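Fatty acid CoA ligase (Marinactinospora thermotolerans, PDB 6SQ8) belongs to the ANL superfamily of AMP-binding enzymes and binds adenosine monophosphate and 1-ethanoyl-9H-pyrido[3,4-b]indole-3-carboxylic acid. Local coordinates at residues Y6-V10 against Q211-A215; L38-T43 against A69-I73; G52-A58 against S98-E104. The contacts are given in a common frame with arbitrary orientation. Residues are numbered along the deposited sequence.

Contact 1 (Y6-V10 against Q211-A215); sequences YARRV and QCTLA
Two helices of the N-terminal AMP-binding region of this ANL-family protein pack here. Segment 6-10 lies on helix 5-13 and segment 211-215 forms the last turn of helix 205-215. Both backbones are alpha-helical, with Val-10 N to Tyr-6 O at 3.0 Å and Ala-215 N to Gln-211 O at 2.9 Å. The segment axes approach to 9.4 Å, with 59° between their N-to-C directions. Within the two segments the nearest CA atoms are those of Val-10 and Ala-215, 4.1 Å apart. The two segments together bury 281 Å², both sides summed.

Gln-211 points toward helix 5-13 with chi1 m and chi2 t. Its OE1 accepts a 2.7 Å hydrogen bond from Tyr-6 OH. Tyr-6 has chi1 t, which carries its hydroxyl to the other helix. Gln-211 NE2 is hydrogen-bonded to Gln-71, so both ends of the amide are used. Gln-211 O lies 3.8 Å from Val-10 CG1. Leu-214, three residues on, also points toward helix 5-13; its CB packs on Val-10 CG1 at 4.0 Å, and its side chain also touches Ile-64 of helix 61-72. Ala-215 permits the close approach, because its small CB sits 3.9 Å from Val-10 CA and 4.1 Å from Arg-9 O.

The extended Arg-9 side chain runs along the edge of the contact. Its guanidinium forms a salt bridge with Asp-183 and a hydrogen bond with Ser-179, both on helix 175-189. A water accepts from Arg-9 NE at 3.0 Å and donates to Ala-215 O at 3.2 Å.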
ATOM      1  N   TYR A   6      -4.060  -8.917  19.622  1.00 34.82           N
ATOM      2  CA  TYR A   6      -3.816  -8.988  18.174  1.00 35.28           C
ATOM      3  C   TYR A   6      -2.770 -10.066  17.851  1.00 34.92           C
ATOM      4  O   TYR A   6      -3.067 -11.014  17.127  1.00 36.56           O
ATOM      5  CB  TYR A   6      -3.398  -7.637  17.581  1.00 36.15           C
ATOM      6  CG  TYR A   6      -3.069  -7.727  16.111  1.00 36.95           C
ATOM      7  CD1 TYR A   6      -4.020  -8.169  15.200  1.00 38.97           C
ATOM      8  CD2 TYR A   6      -1.804  -7.430  15.632  1.00 36.42           C
ATOM      9  CE1 TYR A   6      -3.728  -8.314  13.854  1.00 39.80           C
ATOM     10  CE2 TYR A   6      -1.496  -7.559  14.289  1.00 38.64           C
ATOM     11  CZ  TYR A   6      -2.458  -8.013  13.400  1.00 39.58           C
ATOM     12  OH  TYR A   6      -2.174  -8.139  12.074  1.00 41.58           O
ATOM     13  N   ALA A   7      -1.563  -9.913  18.391  1.00 33.15           N
ATOM     14  CA  ALA A   7      -0.497 -10.879  18.163  1.00 34.10           C
ATOM     15  C   ALA A   7      -1.007 -12.295  18.454  1.00 33.33           C
ATOM     16  O   ALA A   7      -0.739 -13.222  17.695  1.00 34.92           O
ATOM     17  CB  ALA A   7       0.712 -10.540  19.006  1.00 37.42           C
ATOM     18  N   ARG A   8      -1.756 -12.455  19.548  1.00 37.03           N
ATOM     19  CA  ARG A   8      -2.292 -13.761  19.948  1.00 39.30           C
ATOM     20  C   ARG A   8      -3.284 -14.245  18.884  1.00 35.07           C
ATOM     21  O   ARG A   8      -3.306 -15.422  18.575  1.00 31.71           O
ATOM     22  CB  ARG A   8      -2.952 -13.707  21.339  1.00 44.68           C
ATOM     23  CG  ARG A   8      -3.246 -15.072  21.967  1.00 49.81           C
ATOM     24  CD  ARG A   8      -4.190 -15.044  23.167  1.00 53.35           C
ATOM     25  NE  ARG A   8      -5.612 -15.174  22.818  1.00 55.83           N
ATOM     26  CZ  ARG A   8      -6.377 -16.223  23.119  1.00 56.22           C
ATOM     27  NH1 ARG A   8      -5.842 -17.299  23.676  1.00 49.58           N
ATOM     28  NH2 ARG A   8      -7.690 -16.173  22.911  1.00 53.80           N
ATOM     29  N   ARG A   9      -4.104 -13.331  18.344  1.00 33.80           N
ATOM     30  CA  ARG A   9      -5.097 -13.690  17.316  1.00 32.72           C
ATOM     31  C   ARG A   9      -4.395 -14.313  16.113  1.00 32.74           C
ATOM     32  O   ARG A   9      -4.881 -15.310  15.544  1.00 33.10           O
ATOM     33  CB  ARG A   9      -5.916 -12.485  16.842  1.00 32.07           C
ATOM     34  CG  ARG A   9      -7.037 -12.846  15.873  1.00 30.31           C
ATOM     35  CD  ARG A   9      -7.710 -11.609  15.316  1.00 29.30           C
ATOM     36  NE  ARG A   9      -8.708 -11.938  14.302  1.00 27.95           N
ATOM     37  CZ  ARG A   9      -9.675 -11.120  13.918  1.00 24.97           C
ATOM     38  NH1 ARG A   9      -9.707  -9.863  14.345  1.00 22.64           N
ATOM     39  NH2 ARG A   9     -10.620 -11.576  13.120  1.00 22.95           N
ATOM     40  N   VAL A  10      -3.265 -13.712  15.731  1.00 30.55           N
ATOM     41  CA  VAL A  10      -2.526 -14.155  14.571  1.00 30.96           C
ATOM     42  C   VAL A  10      -1.920 -15.527  14.885  1.00 32.16           C
ATOM     43  O   VAL A  10      -2.160 -16.485  14.159  1.00 31.94           O
ATOM     44  CB  VAL A  10      -1.457 -13.128  14.165  1.00 29.60           C
ATOM     45  CG1 VAL A  10      -0.675 -13.621  12.968  1.00 28.74           C
ATOM     46  CG2 VAL A  10      -2.046 -11.735  13.904  1.00 30.09           C
ATOM     47  N   GLN A 211      -0.015 -11.376   7.948  1.00 28.51           N
ATOM     48  CA  GLN A 211      -0.639 -11.594   9.262  1.00 28.83           C
ATOM     49  C   GLN A 211      -2.121 -11.961   9.095  1.00 28.24           C
ATOM     50  O   GLN A 211      -2.585 -12.902   9.738  1.00 28.09           O
ATOM     51  CB  GLN A 211      -0.421 -10.384  10.173  1.00 29.26           C
ATOM     52  CG  GLN A 211       0.988 -10.350  10.746  1.00 31.57           C
ATOM     53  CD  GLN A 211       1.216  -9.310  11.811  1.00 32.50           C
ATOM     54  OE1 GLN A 211       0.522  -8.287  11.890  1.00 33.18           O
ATOM     55  NE2 GLN A 211       2.251  -9.551  12.599  1.00 32.29           N
ATOM     56  N   CYS A 212      -2.843 -11.241   8.218  1.00 25.93           N
ATOM     57  CA  CYS A 212      -4.226 -11.579   7.899  1.00 23.48           C
ATOM     58  C   CYS A 212      -4.311 -13.027   7.405  1.00 21.58           C
ATOM     59  O   CYS A 212      -5.184 -13.772   7.790  1.00 21.80           O
ATOM     60  CB  CYS A 212      -4.791 -10.632   6.853  1.00 24.35           C
ATOM     61  SG  CYS A 212      -5.028  -8.960   7.491  1.00 25.37           S
ATOM     62  N   THR A 213      -3.377 -13.416   6.543  1.00 21.39           N
ATOM     63  CA  THR A 213      -3.356 -14.741   5.946  1.00 21.37           C
ATOM     64  C   THR A 213      -3.145 -15.793   7.041  1.00 22.65           C
ATOM     65  O   THR A 213      -3.860 -16.812   7.081  1.00 23.13           O
ATOM     66  CB  THR A 213      -2.299 -14.828   4.844  1.00 20.65           C
ATOM     67  OG1 THR A 213      -2.687 -13.844   3.891  1.00 20.86           O
ATOM     68  CG2 THR A 213      -2.197 -16.191   4.199  1.00 20.02           C
ATOM     69  N   LEU A 214      -2.178 -15.543   7.934  1.00 23.15           N
ATOM     70  CA  LEU A 214      -1.881 -16.496   8.998  1.00 22.81           C
ATOM     71  C   LEU A 214      -3.090 -16.624   9.934  1.00 23.14           C
ATOM     72  O   LEU A 214      -3.496 -17.735  10.258  1.00 25.98           O
ATOM     73  CB  LEU A 214      -0.637 -16.046   9.755  1.00 22.50           C
ATOM     74  CG  LEU A 214       0.692 -16.224   9.017  1.00 22.66           C
ATOM     75  CD1 LEU A 214       1.837 -15.599   9.794  1.00 22.24           C
ATOM     76  CD2 LEU A 214       0.982 -17.690   8.778  1.00 23.15           C
ATOM     77  N   ALA A 215      -3.678 -15.487  10.313  1.00 22.12           N
ATOM     78  CA  ALA A 215      -4.707 -15.421  11.335  1.00 23.53           C
ATOM     79  C   ALA A 215      -5.963 -16.179  10.914  1.00 23.95           C
ATOM     80  O   ALA A 215      -6.735 -16.609  11.766  1.00 26.84           O
ATOM     81  CB  ALA A 215      -5.030 -13.977  11.627  1.00 24.80           C
TER
HETATM   82  O   HOH W   1      -8.652 -14.775  13.468  1.00 27.02           O

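Contact 2 (L38-T43 against A69-I73); sequences LAHALT and AVQAI
Segment 38-43 is helical throughout and lies on helix 28-44. Segment 69-73 is the end of helix 61-72; Ile-73 is the first residue to leave helical angles, at phi/psi -86/22. Its N still bonds to Ala-69 O at 3.0 Å. The backbones come nearest at Ala-39 and Ala-69, with CA atoms 4.8 Å apart. Ala-69 CB fits against Leu-38 CB at 3.9 Å and Ala-39 N at 3.8 Å. The two alanines let the backbones come close, and Ile-73 and Leu-42 fill the space beside them. Helix 61-72 is the crossover of a beta-alpha-beta unit between the parallel neighbour strands 52-56 and 76-79, and helix 28-44 packs on it. Ile-73, with chi1 p and chi2 t, points toward helix 28-44. Its CG2 lies 3.7 Å from both Ala-39 CB and Ala-39 O, and 3.9 Å from Thr-43 OG1. Its CD1 meets Leu-42 CB at 3.7 Å. Leu-42 is m,t, and its CD1 reaches Val-70 CG2 at 4.1 Å and Ala-69 CB at 4.3 Å.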
ATOM      1  N   LEU A  38      12.474 -15.887  18.767  1.00 44.02           N
ATOM      2  CA  LEU A  38      12.803 -14.498  18.525  1.00 45.40           C
ATOM      3  C   LEU A  38      12.255 -13.627  19.657  1.00 46.03           C
ATOM      4  O   LEU A  38      12.894 -12.649  20.046  1.00 51.59           O
ATOM      5  CB  LEU A  38      12.188 -14.076  17.189  1.00 45.87           C
ATOM      6  CG  LEU A  38      12.803 -14.692  15.945  1.00 45.49           C
ATOM      7  CD1 LEU A  38      12.013 -14.317  14.725  1.00 45.93           C
ATOM      8  CD2 LEU A  38      14.212 -14.208  15.766  1.00 47.71           C
ATOM      9  N   ALA A  39      11.060 -13.976  20.148  1.00 43.55           N
ATOM     10  CA  ALA A  39      10.429 -13.250  21.233  1.00 45.20           C
ATOM     11  C   ALA A  39      11.341 -13.281  22.468  1.00 43.51           C
ATOM     12  O   ALA A  39      11.686 -12.243  23.014  1.00 38.51           O
ATOM     13  CB  ALA A  39       9.077 -13.840  21.528  1.00 44.32           C
ATOM     14  N   HIS A  40      11.739 -14.490  22.864  1.00 46.51           N
ATOM     15  CA  HIS A  40      12.635 -14.693  24.008  1.00 49.16           C
ATOM     16  C   HIS A  40      13.954 -13.913  23.815  1.00 44.57           C
ATOM     17  O   HIS A  40      14.379 -13.170  24.692  1.00 44.04           O
ATOM     18  CB  HIS A  40      12.859 -16.193  24.229  1.00 54.05           C
ATOM     19  CG  HIS A  40      13.698 -16.483  25.428  1.00 58.99           C
ATOM     20  ND1 HIS A  40      15.087 -16.570  25.382  1.00 60.47           N
ATOM     21  CD2 HIS A  40      13.339 -16.736  26.704  1.00 58.60           C
ATOM     22  CE1 HIS A  40      15.541 -16.857  26.585  1.00 58.38           C
ATOM     23  NE2 HIS A  40      14.493 -16.944  27.413  1.00 59.50           N
ATOM     24  N   ALA A  41      14.580 -14.052  22.645  1.00 39.61           N
ATOM     25  CA  ALA A  41      15.852 -13.410  22.363  1.00 39.98           C
ATOM     26  C   ALA A  41      15.765 -11.881  22.502  1.00 43.34           C
ATOM     27  O   ALA A  41      16.692 -11.243  23.012  1.00 44.02           O
ATOM     28  CB  ALA A  41      16.314 -13.801  20.982  1.00 40.25           C
ATOM     29  N   LEU A  42      14.664 -11.289  22.015  1.00 48.63           N
ATOM     30  CA  LEU A  42      14.459  -9.818  22.033  1.00 49.69           C
ATOM     31  C   LEU A  42      14.202  -9.352  23.473  1.00 49.36           C
ATOM     32  O   LEU A  42      14.676  -8.286  23.874  1.00 44.59           O
ATOM     33  CB  LEU A  42      13.266  -9.451  21.139  1.00 49.09           C
ATOM     34  CG  LEU A  42      13.470  -9.564  19.634  1.00 48.41           C
ATOM     35  CD1 LEU A  42      12.130  -9.631  18.925  1.00 53.55           C
ATOM     36  CD2 LEU A  42      14.266  -8.390  19.110  1.00 48.69           C
ATOM     37  N   THR A  43      13.409 -10.146  24.210  1.00 49.14           N
ATOM     38  CA  THR A  43      13.119  -9.917  25.618  1.00 53.82           C
ATOM     39  C   THR A  43      14.449  -9.879  26.375  1.00 55.65           C
ATOM     40  O   THR A  43      14.759  -8.863  27.003  1.00 56.95           O
ATOM     41  CB  THR A  43      12.133 -10.969  26.157  1.00 58.44           C
ATOM     42  OG1 THR A  43      10.804 -10.466  25.976  1.00 57.21           O
ATOM     43  CG2 THR A  43      12.333 -11.347  27.611  1.00 62.65           C
ATOM     44  N   ALA A  69       6.784 -11.475  16.597  1.00 34.88           N
ATOM     45  CA  ALA A  69       7.532 -11.518  17.853  1.00 34.45           C
ATOM     46  C   ALA A  69       7.633 -10.113  18.462  1.00 34.27           C
ATOM     47  O   ALA A  69       7.356  -9.938  19.635  1.00 36.07           O
ATOM     48  CB  ALA A  69       8.889 -12.132  17.631  1.00 35.36           C
ATOM     49  N   VAL A  70       8.002  -9.118  17.657  1.00 33.74           N
ATOM     50  CA  VAL A  70       8.098  -7.745  18.126  1.00 34.01           C
ATOM     51  C   VAL A  70       6.766  -7.298  18.734  1.00 36.96           C
ATOM     52  O   VAL A  70       6.741  -6.557  19.719  1.00 48.05           O
ATOM     53  CB  VAL A  70       8.523  -6.797  16.994  1.00 36.48           C
ATOM     54  CG1 VAL A  70       8.285  -5.329  17.357  1.00 38.24           C
ATOM     55  CG2 VAL A  70       9.976  -7.039  16.581  1.00 37.50           C
ATOM     56  N   GLN A  71       5.654  -7.715  18.129  1.00 37.52           N
ATOM     57  CA  GLN A  71       4.325  -7.287  18.568  1.00 37.41           C
ATOM     58  C   GLN A  71       3.916  -8.066  19.825  1.00 37.05           C
ATOM     59  O   GLN A  71       3.385  -7.486  20.763  1.00 39.73           O
ATOM     60  CB  GLN A  71       3.324  -7.419  17.420  1.00 36.97           C
ATOM     61  CG  GLN A  71       3.491  -6.316  16.370  1.00 36.33           C
ATOM     62  CD  GLN A  71       2.682  -6.565  15.122  1.00 34.27           C
ATOM     63  OE1 GLN A  71       2.327  -7.699  14.807  1.00 33.95           O
ATOM     64  NE2 GLN A  71       2.376  -5.501  14.403  1.00 33.60           N
ATOM     65  N   ALA A  72       4.183  -9.373  19.829  1.00 36.15           N
ATOM     66  CA  ALA A  72       3.910 -10.262  20.962  1.00 35.87           C
ATOM     67  C   ALA A  72       4.573  -9.740  22.245  1.00 36.73           C
ATOM     68  O   ALA A  72       3.957  -9.769  23.295  1.00 40.60           O
ATOM     69  CB  ALA A  72       4.386 -11.658  20.648  1.00 36.60           C
ATOM     70  N   ILE A  73       5.810  -9.239  22.145  1.00 37.40           N
ATOM     71  CA  ILE A  73       6.573  -8.771  23.325  1.00 37.11           C
ATOM     72  C   ILE A  73       6.229  -7.305  23.631  1.00 40.20           C
ATOM     73  O   ILE A  73       7.007  -6.598  24.291  1.00 42.17           O
ATOM     74  CB  ILE A  73       8.099  -8.972  23.195  1.00 34.03           C
ATOM     75  CG1 ILE A  73       8.746  -7.979  22.223  1.00 33.81           C
ATOM     76  CG2 ILE A  73       8.440 -10.416  22.880  1.00 30.61           C
ATOM     77  CD1 ILE A  73      10.198  -7.794  22.434  1.00 34.48           C
TER

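Contact 3 (G52-A58 against S98-E104); sequences GVACLHA and SAALVFE
Strands 52-56 and 98-103 run parallel, with segment axes 4.7 Å apart at closest and crossing at -23°. Gly-52 pairs with Ser-98, Ala-54 with Leu-101, Cys-55 with Val-102 and Leu-56 with Phe-103. The pairing shifts by one residue because the chain turns a corner at Ala-99, whose phi/psi is -93/-4.

Gly-52 O accepts from Ala-99 N at 2.7 Å. Beyond the corner, Ala-54 N donates to Ala-100 O at 3.1 Å and Ala-54 O accepts from Val-102 N at 2.9 Å. Leu-56 N then donates to Val-102 O at 3.0 Å, and Leu-56 O accepts from Glu-104 N at 3.1 Å. Val-53 and Cys-55 make their backbone bonds instead with His-76, Val-78 and Leu-80, on and just after strand 76-79. Strand 52-56 is therefore an inner strand of a five-stranded parallel sheet of order 2-1-3-4-5, an alpha/beta arrangement with helices packed on it.

Past the strand ends, Glu-104 (chi1 m, chi2 t) takes over. Its OE1 accepts from Ala-58 N at 2.8 Å, while OE2 is hydrogen-bonded to Thr-60 OG1. Ser-98 OG is satisfied by Ile-93 O.

Val-53, Cys-55, Ala-100 and Val-102 share one face. There Val-53 CG1 meets Val-102 CG2 at 3.8 Å, and helix 61-72 packs over the valines and Cys-55. Ala-54, Leu-56, Leu-101 and Phe-103 point to the other face, where Leu-56 and Phe-103 touch helix 108-117. Ala-54 CB lies 4.0 Å from Leu-101 CD1, and Leu-56 CB lies 3.9 Å from Phe-103 CB.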
ATOM      1  N   GLY A  52      10.112   0.969  20.066  1.00 54.17           N
ATOM      2  CA  GLY A  52      10.054   0.401  18.727  1.00 51.61           C
ATOM      3  C   GLY A  52      11.206  -0.561  18.465  1.00 52.73           C
ATOM      4  O   GLY A  52      12.278  -0.420  19.032  1.00 53.58           O
ATOM      5  N   VAL A  53      10.967  -1.553  17.601  1.00 53.98           N
ATOM      6  CA  VAL A  53      12.014  -2.411  17.050  1.00 50.58           C
ATOM      7  C   VAL A  53      12.078  -2.188  15.536  1.00 45.20           C
ATOM      8  O   VAL A  53      11.192  -2.611  14.813  1.00 48.35           O
ATOM      9  CB  VAL A  53      11.772  -3.894  17.379  1.00 51.38           C
ATOM     10  CG1 VAL A  53      12.866  -4.768  16.799  1.00 53.05           C
ATOM     11  CG2 VAL A  53      11.644  -4.137  18.869  1.00 49.28           C
ATOM     12  N   ALA A  54      13.125  -1.500  15.083  1.00 42.67           N
ATOM     13  CA  ALA A  54      13.365  -1.255  13.661  1.00 43.86           C
ATOM     14  C   ALA A  54      13.833  -2.556  12.991  1.00 44.37           C
ATOM     15  O   ALA A  54      14.738  -3.209  13.478  1.00 45.65           O
ATOM     16  CB  ALA A  54      14.378  -0.154  13.478  1.00 43.51           C
ATOM     17  N   CYS A  55      13.210  -2.914  11.870  1.00 37.62           N
ATOM     18  CA  CYS A  55      13.458  -4.162  11.233  1.00 34.38           C
ATOM     19  C   CYS A  55      13.762  -3.945   9.753  1.00 39.45           C
ATOM     20  O   CYS A  55      12.983  -3.322   9.025  1.00 42.97           O
ATOM     21  CB  CYS A  55      12.273  -5.090  11.394  1.00 32.98           C
ATOM     22  SG  CYS A  55      11.927  -5.490  13.125  1.00 34.01           S
ATOM     23  N   LEU A  56      14.919  -4.476   9.335  1.00 42.32           N
ATOM     24  CA  LEU A  56      15.453  -4.370   7.985  1.00 39.06           C
ATOM     25  C   LEU A  56      15.625  -5.781   7.419  1.00 37.14           C
ATOM     26  O   LEU A  56      16.476  -6.546   7.871  1.00 36.98           O
ATOM     27  CB  LEU A  56      16.792  -3.639   8.080  1.00 40.05           C
ATOM     28  CG  LEU A  56      17.449  -3.274   6.754  1.00 41.55           C
ATOM     29  CD1 LEU A  56      16.678  -2.195   6.010  1.00 41.87           C
ATOM     30  CD2 LEU A  56      18.875  -2.814   6.997  1.00 42.96           C
ATOM     31  N   HIS A  57      14.792  -6.134   6.439  1.00 35.70           N
ATOM     32  CA  HIS A  57      14.765  -7.498   5.924  1.00 35.91           C
ATOM     33  C   HIS A  57      14.223  -7.519   4.504  1.00 35.13           C
ATOM     34  O   HIS A  57      13.658  -6.559   4.029  1.00 36.33           O
ATOM     35  CB  HIS A  57      13.892  -8.381   6.815  1.00 40.48           C
ATOM     36  CG  HIS A  57      12.517  -7.833   7.006  1.00 42.88           C
ATOM     37  ND1 HIS A  57      12.116  -7.271   8.199  1.00 45.06           N
ATOM     38  CD2 HIS A  57      11.478  -7.706   6.155  1.00 42.19           C
ATOM     39  CE1 HIS A  57      10.874  -6.863   8.087  1.00 44.08           C
ATOM     40  NE2 HIS A  57      10.472  -7.099   6.839  1.00 44.12           N
ATOM     41  N   ALA A  58      14.396  -8.663   3.855  1.00 37.97           N
ATOM     42  CA  ALA A  58      13.798  -8.953   2.566  1.00 38.38           C
ATOM     43  C   ALA A  58      12.455  -9.665   2.804  1.00 36.48           C
ATOM     44  O   ALA A  58      11.970  -9.708   3.920  1.00 36.69           O
ATOM     45  CB  ALA A  58      14.766  -9.798   1.773  1.00 40.20           C
ATOM     46  N   SER A  98      13.350   3.791  18.617  1.00 47.16           N
ATOM     47  CA  SER A  98      13.771   2.407  18.393  1.00 47.66           C
ATOM     48  C   SER A  98      14.747   1.979  19.495  1.00 41.36           C
ATOM     49  O   SER A  98      15.764   2.627  19.721  1.00 36.46           O
ATOM     50  CB  SER A  98      14.392   2.233  17.022  1.00 48.28           C
ATOM     51  OG  SER A  98      13.729   3.029  16.047  1.00 46.59           O
ATOM     52  N   ALA A  99      14.431   0.863  20.152  1.00 40.96           N
ATOM     53  CA  ALA A  99      15.283   0.276  21.174  1.00 46.53           C
ATOM     54  C   ALA A  99      16.224  -0.781  20.575  1.00 52.30           C
ATOM     55  O   ALA A  99      17.077  -1.329  21.285  1.00 56.69           O
ATOM     56  CB  ALA A  99      14.433  -0.332  22.248  1.00 47.76           C
ATOM     57  N   ALA A 100      16.077  -1.053  19.272  1.00 52.36           N
ATOM     58  CA  ALA A 100      16.814  -2.101  18.607  1.00 46.74           C
ATOM     59  C   ALA A 100      16.729  -1.912  17.096  1.00 46.23           C
ATOM     60  O   ALA A 100      15.777  -1.329  16.592  1.00 46.90           O
ATOM     61  CB  ALA A 100      16.267  -3.450  19.020  1.00 47.09           C
ATOM     62  N   LEU A 101      17.752  -2.415  16.402  1.00 49.45           N
ATOM     63  CA  LEU A 101      17.712  -2.645  14.960  1.00 46.81           C
ATOM     64  C   LEU A 101      17.977  -4.127  14.712  1.00 45.80           C
ATOM     65  O   LEU A 101      19.038  -4.592  15.003  1.00 49.97           O
ATOM     66  CB  LEU A 101      18.771  -1.781  14.276  1.00 43.93           C
ATOM     67  CG  LEU A 101      18.986  -2.086  12.798  1.00 49.06           C
ATOM     68  CD1 LEU A 101      17.826  -1.558  11.954  1.00 50.27           C
ATOM     69  CD2 LEU A 101      20.312  -1.509  12.315  1.00 52.73           C
ATOM     70  N   VAL A 102      16.978  -4.850  14.214  1.00 44.30           N
ATOM     71  CA  VAL A 102      17.130  -6.230  13.799  1.00 39.41           C
ATOM     72  C   VAL A 102      17.244  -6.232  12.279  1.00 39.34           C
ATOM     73  O   VAL A 102      16.440  -5.589  11.617  1.00 40.18           O
ATOM     74  CB  VAL A 102      15.953  -7.095  14.273  1.00 39.23           C
ATOM     75  CG1 VAL A 102      16.126  -8.552  13.866  1.00 40.27           C
ATOM     76  CG2 VAL A 102      15.754  -6.984  15.769  1.00 39.71           C
ATOM     77  N   PHE A 103      18.259  -6.919  11.743  1.00 39.27           N
ATOM     78  CA  PHE A 103      18.468  -6.946  10.298  1.00 38.86           C
ATOM     79  C   PHE A 103      18.887  -8.345   9.846  1.00 36.49           C
ATOM     80  O   PHE A 103      19.273  -9.178  10.651  1.00 34.47           O
ATOM     81  CB  PHE A 103      19.485  -5.882   9.879  1.00 43.62           C
ATOM     82  CG  PHE A 103      20.907  -6.164  10.287  1.00 44.25           C
ATOM     83  CD1 PHE A 103      21.376  -5.790  11.533  1.00 45.43           C
ATOM     84  CD2 PHE A 103      21.780  -6.789   9.419  1.00 43.23           C
ATOM     85  CE1 PHE A 103      22.677  -6.067  11.913  1.00 44.67           C
ATOM     86  CE2 PHE A 103      23.082  -7.057   9.802  1.00 44.43           C
ATOM     87  CZ  PHE A 103      23.525  -6.693  11.047  1.00 44.50           C
ATOM     88  N   GLU A 104      18.755  -8.581   8.540  1.00 37.13           N
ATOM     89  CA  GLU A 104      19.122  -9.859   7.918  1.00 38.06           C
ATOM     90  C   GLU A 104      20.514  -9.723   7.298  1.00 36.75           C
ATOM     91  O   GLU A 104      20.896  -8.636   6.881  1.00 32.97           O
ATOM     92  CB  GLU A 104      18.089 -10.275   6.867  1.00 36.56           C
ATOM     93  CG  GLU A 104      16.800 -10.812   7.444  1.00 36.62           C
ATOM     94  CD  GLU A 104      15.790 -11.283   6.401  1.00 37.21           C
ATOM     95  OE1 GLU A 104      15.728 -10.671   5.301  1.00 32.68           O
ATOM     96  OE2 GLU A 104      15.069 -12.266   6.689  1.00 35.52           O
TER

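Overall arrangement
Helix 61-72 ties the three contacts together. Its Gln-71 OE1 lies 2.9 Å from Gln-211 NE2, a probable hydrogen bond that joins contact 2 to contact 1. Ala-7 CB also packs on Ala-72 N at 3.8 Å. On the sheet side, Val-70 CG2 meets Val-53 CG1 at 3.7 Å, and Leu-42 CD2 of helix 28-44 meets Val-102 CG2 at 3.9 Å. Contact 2 thus lies against contact 3, their centres 12 Å apart. Contacts 1 and 3 do not touch; their nearest atoms are about 10 Å apart. No residue of the three contacts is among those lining the pocket of the bound 1-ethanoyl-9H-pyrido[3,4-b]indole-3-carboxylic acid; the Tyr-6 side chain is about 9 Å from it.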